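Local coordinates for protein mannonate dehydratase (Streptococcus suis, PDB 3BDK) that probably catalyses the dehydration of D-mannonate to 2-dehydro-3-deoxy-D-gluconate in a TIM-barrel active site that uses a divalent metal ion, manganese or ferrous iron, at residues A[121-126]-A[199-204]; A[241-246]-A[252-257]. All coordinates share one frame; numbering follows the deposited sequence.

Contact 1: residues A[121-126]-A[199-204]; sequences VCYNFM and EYFIKA
The backbones of F125 and F201, the pair of residues nearest across this contact, stay 10.0 Å apart at their CA atoms, so the extended chain 121-126 and the helical turn 199-204 meet through long side chains alone. Residues 121-126 belong to strand 120-123 and the loop that leaves it; 199-204 is an internal part of helix 191-210. No hydrogen bond crosses between them, and the interface is small, 160 Å² summed over both sides.

F201 is the hub. With its CG anti to the backbone N (chi1 175°), the ring reaches from the helix toward the other segment, where both Y123 and F125 touch it. Y123 brings CE1 to the edge of this ring, near its plane, 4.0 Å from F201 CE1. F125 comes in along the neighbouring part of the ring, F125 CE1 lying 4.0 Å from F201 CD1; the two phenyl planes are inclined at 48° with centroids 5.9 Å apart, an oblique pairing. In both cases the side chains run past each other in opposite directions. I202 takes part through the end of its side chain, whose CD1 approaches Y123 OH to 3.6 Å, the two side chains crossing at about a right angle.

Between Y123 and F125, N124 turns the chain: its OD1 accepts from M126 N at 2.7 Å in an Asx turn, while N124 ND2 is hydrogen-bonded to D130 of the mannose pocket. Y106 of helix 99-114 adds an edge-to-face partner to F201. Three aromatic rings and the end of I202 thus form a buried layer between a barrel strand and an outer helix, as expected of the xylose isomerase-like TIM barrel.

Contact 2: residues A[241-246]-A[252-257]; sequences ERFLNL and NGITMC
The phenyl ring of F243 and the carboxamide of N252 are the flat groups that meet here, their planes 32° apart and their side chains crossing at a slant. N252 OD1 approaches the ring obliquely, 3.6 Å from both F243 CE2 and F243 CZ, and G253 O comes up in the same oblique manner, 3.5 Å from F243 CE2.

The other end of the amide grips the helix. N252 ND2 donates to F243 O at 3.2 Å, with an N-H...O angle of 140° and the acceptor slightly tilted from the amide plane, and makes a weak bond to L244 O at 3.0 Å. F243 O also accepts from L246 N; the two donors reach it from opposite faces of its carbonyl plane. A further weak bond from N252 ND2 to Y247 O ties the amide to the loop after the helix, so one side-chain nitrogen has three backbone carbonyls around it, of which F243 O accepts the bond that is not weak.

Further along the strand, I254 adds an apolar contact. Its CG2, anti to the carbonyl carbon, is 4.2 Å from L244 CD1, and the two side chains cross at about a right angle; F243 CD2 is a looser neighbour of the same methyl. Helix 241-245 and strand 252-257 run roughly antiparallel, at 144°, with their axes 8.3 Å apart. This is the helix-to-strand return of a beta-alpha-beta unit, strand 215-218, helix 237-245 and strand 252-257, the repeating crossover of a TIM barrel.

Contacts 1 and 2 follow one another along the chain, and both include a strand of the same parallel sheet, their centres about 10 Å apart. F243 of contact 2 joins them: its CZ lies 3.4 Å from Y123 OH, and its side chain also touches I202, so the two contacts adjoin through this ring. On the strands, C122 SG approaches T255 OG1 to 3.6 Å. Contact 1 is nearer the active site, with the Y123 side chain about 8 Å from the bound D-mannose and about 11 Å from the manganese ion; the I254 side chain in contact 2 is about 14 Å from the D-mannose and about 12 Å from the manganese ion. Neither contact supplies a manganese ligand, whereas H219, H286 and D330 do.

Contact 1: residues A[121-126]-A[199-204]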
loop_
_atom_site.group_PDB
_atom_site.type_symbol
_atom_site.label_atom_id
_atom_site.label_comp_id
_atom_site.label_asym_id
_atom_site.label_seq_id
_atom_site.Cartn_x
_atom_site.Cartn_y
_atom_site.Cartn_z
ATOM N N VAL A 121 15.008 -1.229 -21.575
ATOM C CA VAL A 121 15.179 0.221 -21.744
ATOM C C VAL A 121 13.874 0.890 -22.209
ATOM O O VAL A 121 13.417 0.661 -23.333
ATOM C CB VAL A 121 16.331 0.560 -22.733
ATOM C CG1 VAL A 121 16.431 2.054 -22.943
ATOM C CG2 VAL A 121 17.655 0.031 -22.224
ATOM N N CYS A 122 13.277 1.685 -21.318
ATOM C CA CYS A 122 12.150 2.559 -21.640
ATOM C C CYS A 122 12.682 3.844 -22.309
ATOM O O CYS A 122 13.854 4.193 -22.146
ATOM C CB CYS A 122 11.324 2.865 -20.366
ATOM S SG CYS A 122 9.890 4.074 -20.530
ATOM N N TYR A 123 11.817 4.517 -23.076
ATOM C CA TYR A 123 12.150 5.743 -23.835
ATOM C C TYR A 123 10.865 6.184 -24.546
ATOM O O TYR A 123 9.976 5.358 -24.763
ATOM C CB TYR A 123 13.225 5.456 -24.898
ATOM C CG TYR A 123 12.688 4.564 -25.979
ATOM C CD1 TYR A 123 12.303 5.083 -27.223
ATOM C CD2 TYR A 123 12.487 3.211 -25.737
ATOM C CE1 TYR A 123 11.755 4.259 -28.194
ATOM C CE2 TYR A 123 11.947 2.381 -26.708
ATOM C CZ TYR A 123 11.582 2.912 -27.930
ATOM O OH TYR A 123 11.055 2.065 -28.872
ATOM N N ASN A 124 10.775 7.455 -24.942
ATOM C CA ASN A 124 9.596 7.952 -25.687
ATOM C C ASN A 124 9.889 8.463 -27.095
ATOM O O ASN A 124 11.044 8.571 -27.490
ATOM C CB ASN A 124 8.858 9.040 -24.899
ATOM C CG ASN A 124 9.445 10.414 -25.103
ATOM O OD1 ASN A 124 9.591 10.880 -26.227
ATOM N ND2 ASN A 124 9.772 11.084 -24.009
ATOM N N PHE A 125 8.827 8.783 -27.836
ATOM C CA PHE A 125 8.938 9.420 -29.149
ATOM C C PHE A 125 7.910 10.547 -29.258
ATOM O O PHE A 125 6.992 10.516 -30.082
ATOM C CB PHE A 125 8.777 8.396 -30.275
ATOM C CG PHE A 125 9.670 8.656 -31.457
ATOM C CD1 PHE A 125 10.959 8.126 -31.501
ATOM C CD2 PHE A 125 9.231 9.447 -32.523
ATOM C CE1 PHE A 125 11.791 8.368 -32.597
ATOM C CE2 PHE A 125 10.054 9.688 -33.623
ATOM C CZ PHE A 125 11.333 9.148 -33.660
ATOM N N MET A 126 8.096 11.549 -28.408
ATOM C CA MET A 126 7.128 12.584 -28.200
ATOM C C MET A 126 7.769 13.923 -28.495
ATOM O O MET A 126 8.641 14.386 -27.759
ATOM C CB MET A 126 6.637 12.540 -26.758
ATOM C CG MET A 126 5.190 12.980 -26.563
ATOM S SD MET A 126 4.705 13.114 -24.822
ATOM C CE MET A 126 5.486 11.639 -24.139
ATOM N N GLU A 199 10.207 4.799 -37.541
ATOM C CA GLU A 199 10.526 3.567 -38.220
ATOM C C GLU A 199 12.018 3.500 -38.555
ATOM O O GLU A 199 12.668 2.478 -38.334
ATOM C CB GLU A 199 9.690 3.439 -39.474
ATOM C CG GLU A 199 9.592 2.002 -39.961
ATOM C CD GLU A 199 9.100 1.920 -41.374
ATOM O OE1 GLU A 199 8.317 2.819 -41.768
ATOM O OE2 GLU A 199 9.514 0.972 -42.085
ATOM N N TYR A 200 12.547 4.608 -39.063
ATOM C CA TYR A 200 13.957 4.750 -39.353
ATOM C C TYR A 200 14.799 4.463 -38.119
ATOM O O TYR A 200 15.786 3.720 -38.184
ATOM C CB TYR A 200 14.233 6.169 -39.828
ATOM C CG TYR A 200 15.648 6.413 -40.329
ATOM C CD1 TYR A 200 15.995 6.147 -41.660
ATOM C CD2 TYR A 200 16.627 6.931 -39.482
ATOM C CE1 TYR A 200 17.281 6.383 -42.130
ATOM C CE2 TYR A 200 17.916 7.170 -39.937
ATOM C CZ TYR A 200 18.241 6.900 -41.265
ATOM O OH TYR A 200 19.521 7.138 -41.722
ATOM N N PHE A 201 14.399 5.071 -37.004
ATOM C CA PHE A 201 15.044 4.897 -35.696
ATOM C C PHE A 201 14.967 3.448 -35.201
ATOM O O PHE A 201 15.955 2.902 -34.735
ATOM C CB PHE A 201 14.398 5.863 -34.689
ATOM C CG PHE A 201 14.882 5.715 -33.273
ATOM C CD1 PHE A 201 14.067 5.127 -32.307
ATOM C CD2 PHE A 201 16.126 6.214 -32.888
ATOM C CE1 PHE A 201 14.491 5.008 -30.995
ATOM C CE2 PHE A 201 16.560 6.109 -31.569
ATOM C CZ PHE A 201 15.747 5.497 -30.622
ATOM N N ILE A 202 13.793 2.843 -35.326
ATOM C CA ILE A 202 13.556 1.482 -34.863
ATOM C C ILE A 202 14.425 0.486 -35.629
ATOM O O ILE A 202 15.237 -0.219 -35.029
ATOM C CB ILE A 202 12.046 1.100 -34.935
ATOM C CG1 ILE A 202 11.244 1.809 -33.834
ATOM C CG2 ILE A 202 11.836 -0.393 -34.847
ATOM C CD1 ILE A 202 11.759 1.622 -32.389
ATOM N N LYS A 203 14.293 0.442 -36.952
ATOM C CA LYS A 203 15.020 -0.587 -37.695
ATOM C C LYS A 203 16.514 -0.376 -37.599
ATOM O O LYS A 203 17.273 -1.312 -37.782
ATOM C CB LYS A 203 14.517 -0.796 -39.138
ATOM C CG LYS A 203 14.413 0.452 -40.007
ATOM C CD LYS A 203 13.817 0.142 -41.392
ATOM C CE LYS A 203 12.445 -0.486 -41.264
ATOM N NZ LYS A 203 11.700 0.120 -40.118
ATOM N N ALA A 204 16.913 0.847 -37.269
ATOM C CA ALA A 204 18.301 1.159 -36.957
ATOM C C ALA A 204 18.800 0.457 -35.676
ATOM O O ALA A 204 19.857 -0.195 -35.695
ATOM C CB ALA A 204 18.500 2.675 -36.844
#

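Contact 2: residues A[241-246]-A[252-257]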
loop_
_atom_site.group_PDB
_atom_site.type_symbol
_atom_site.label_atom_id
_atom_site.label_comp_id
_atom_site.label_asym_id
_atom_site.label_seq_id
_atom_site.Cartn_x
_atom_site.Cartn_y
_atom_site.Cartn_z
ATOM N N GLU A 241 -0.544 -1.631 -32.478
ATOM C CA GLU A 241 -0.405 -2.629 -33.536
ATOM C C GLU A 241 0.655 -2.160 -34.531
ATOM O O GLU A 241 1.624 -2.878 -34.804
ATOM C CB GLU A 241 -1.746 -2.913 -34.223
ATOM C CG GLU A 241 -2.749 -3.615 -33.349
ATOM C CD GLU A 241 -3.978 -4.055 -34.099
ATOM O OE1 GLU A 241 -3.808 -4.626 -35.206
ATOM O OE2 GLU A 241 -5.113 -3.849 -33.576
ATOM N N ARG A 242 0.502 -0.929 -35.017
ATOM C CA ARG A 242 1.463 -0.364 -35.957
ATOM C C ARG A 242 2.896 -0.364 -35.412
ATOM O O ARG A 242 3.839 -0.655 -36.158
ATOM C CB ARG A 242 1.077 1.059 -36.374
ATOM C CG ARG A 242 1.499 1.365 -37.804
ATOM C CD ARG A 242 2.315 2.650 -37.929
ATOM N NE ARG A 242 1.574 3.743 -38.555
ATOM C CZ ARG A 242 1.955 4.381 -39.659
ATOM N NH1 ARG A 242 3.096 4.059 -40.263
ATOM N NH2 ARG A 242 1.211 5.363 -40.141
ATOM N N PHE A 243 3.060 -0.026 -34.129
ATOM C CA PHE A 243 4.402 0.165 -33.582
ATOM C C PHE A 243 5.104 -1.170 -33.448
ATOM O O PHE A 243 6.282 -1.324 -33.799
ATOM C CB PHE A 243 4.393 0.841 -32.223
ATOM C CG PHE A 243 5.760 0.906 -31.600
ATOM C CD1 PHE A 243 6.625 1.952 -31.910
ATOM C CD2 PHE A 243 6.196 -0.096 -30.738
ATOM C CE1 PHE A 243 7.889 2.009 -31.356
ATOM C CE2 PHE A 243 7.453 -0.055 -30.192
ATOM C CZ PHE A 243 8.308 1.000 -30.495
ATOM N N LEU A 244 4.366 -2.133 -32.916
ATOM C CA LEU A 244 4.841 -3.480 -32.873
ATOM C C LEU A 244 5.340 -3.828 -34.280
ATOM O O LEU A 244 6.503 -4.216 -34.438
ATOM C CB LEU A 244 3.748 -4.413 -32.328
ATOM C CG LEU A 244 3.760 -4.683 -30.794
ATOM C CD1 LEU A 244 4.485 -3.624 -29.936
ATOM C CD2 LEU A 244 2.373 -4.988 -30.179
ATOM N N ASN A 245 4.510 -3.582 -35.296
ATOM C CA ASN A 245 4.796 -4.056 -36.654
ATOM C C ASN A 245 5.982 -3.422 -37.374
ATOM O O ASN A 245 6.430 -3.953 -38.386
ATOM C CB ASN A 245 3.539 -4.033 -37.517
ATOM C CG ASN A 245 2.456 -4.967 -36.991
ATOM O OD1 ASN A 245 2.680 -5.763 -36.066
ATOM N ND2 ASN A 245 1.273 -4.876 -37.577
ATOM N N LEU A 246 6.506 -2.318 -36.841
ATOM C CA LEU A 246 7.739 -1.698 -37.367
ATOM C C LEU A 246 8.949 -2.641 -37.343
ATOM O O LEU A 246 9.961 -2.397 -38.015
ATOM C CB LEU A 246 8.092 -0.427 -36.584
ATOM C CG LEU A 246 7.120 0.753 -36.539
ATOM C CD1 LEU A 246 7.521 1.744 -35.459
ATOM C CD2 LEU A 246 7.035 1.442 -37.895
ATOM N N ASN A 252 11.209 -5.523 -29.458
ATOM C CA ASN A 252 10.535 -4.282 -29.846
ATOM C C ASN A 252 9.205 -4.240 -29.127
ATOM O O ASN A 252 8.233 -4.854 -29.574
ATOM C CB ASN A 252 10.290 -4.272 -31.363
ATOM C CG ASN A 252 9.749 -2.948 -31.881
ATOM O OD1 ASN A 252 10.250 -1.872 -31.530
ATOM N ND2 ASN A 252 8.728 -3.022 -32.738
ATOM N N GLY A 253 9.170 -3.536 -28.000
ATOM C CA GLY A 253 7.999 -3.543 -27.117
ATOM C C GLY A 253 7.548 -2.191 -26.589
ATOM O O GLY A 253 8.075 -1.122 -26.943
ATOM N N ILE A 254 6.536 -2.247 -25.741
ATOM C CA ILE A 254 5.980 -1.055 -25.124
ATOM C C ILE A 254 6.181 -1.077 -23.614
ATOM O O ILE A 254 6.427 -2.129 -22.995
ATOM C CB ILE A 254 4.466 -0.931 -25.412
ATOM C CG1 ILE A 254 3.713 -2.135 -24.835
ATOM C CG2 ILE A 254 4.213 -0.781 -26.917
ATOM C CD1 ILE A 254 2.239 -2.080 -25.009
ATOM N N THR A 255 6.100 0.112 -23.039
ATOM C CA THR A 255 5.773 0.252 -21.657
ATOM C C THR A 255 4.275 0.533 -21.620
ATOM O O THR A 255 3.827 1.607 -22.044
ATOM C CB THR A 255 6.528 1.415 -21.045
ATOM O OG1 THR A 255 7.930 1.147 -21.103
ATOM C CG2 THR A 255 6.115 1.599 -19.614
ATOM N N MET A 256 3.504 -0.444 -21.140
ATOM C CA MET A 256 2.072 -0.268 -20.908
ATOM C C MET A 256 1.817 0.628 -19.686
ATOM O O MET A 256 1.627 0.146 -18.570
ATOM C CB MET A 256 1.384 -1.619 -20.727
ATOM C CG MET A 256 -0.128 -1.519 -20.350
ATOM S SD MET A 256 -1.153 -0.311 -21.283
ATOM C CE MET A 256 -1.265 -1.140 -22.874
ATOM N N CYS A 257 1.843 1.939 -19.894
ATOM C CA CYS A 257 1.504 2.860 -18.816
ATOM C C CYS A 257 0.006 3.055 -18.921
ATOM O O CYS A 257 -0.470 3.942 -19.639
ATOM C CB CYS A 257 2.269 4.186 -18.957
ATOM S SG CYS A 257 1.808 5.445 -17.761
#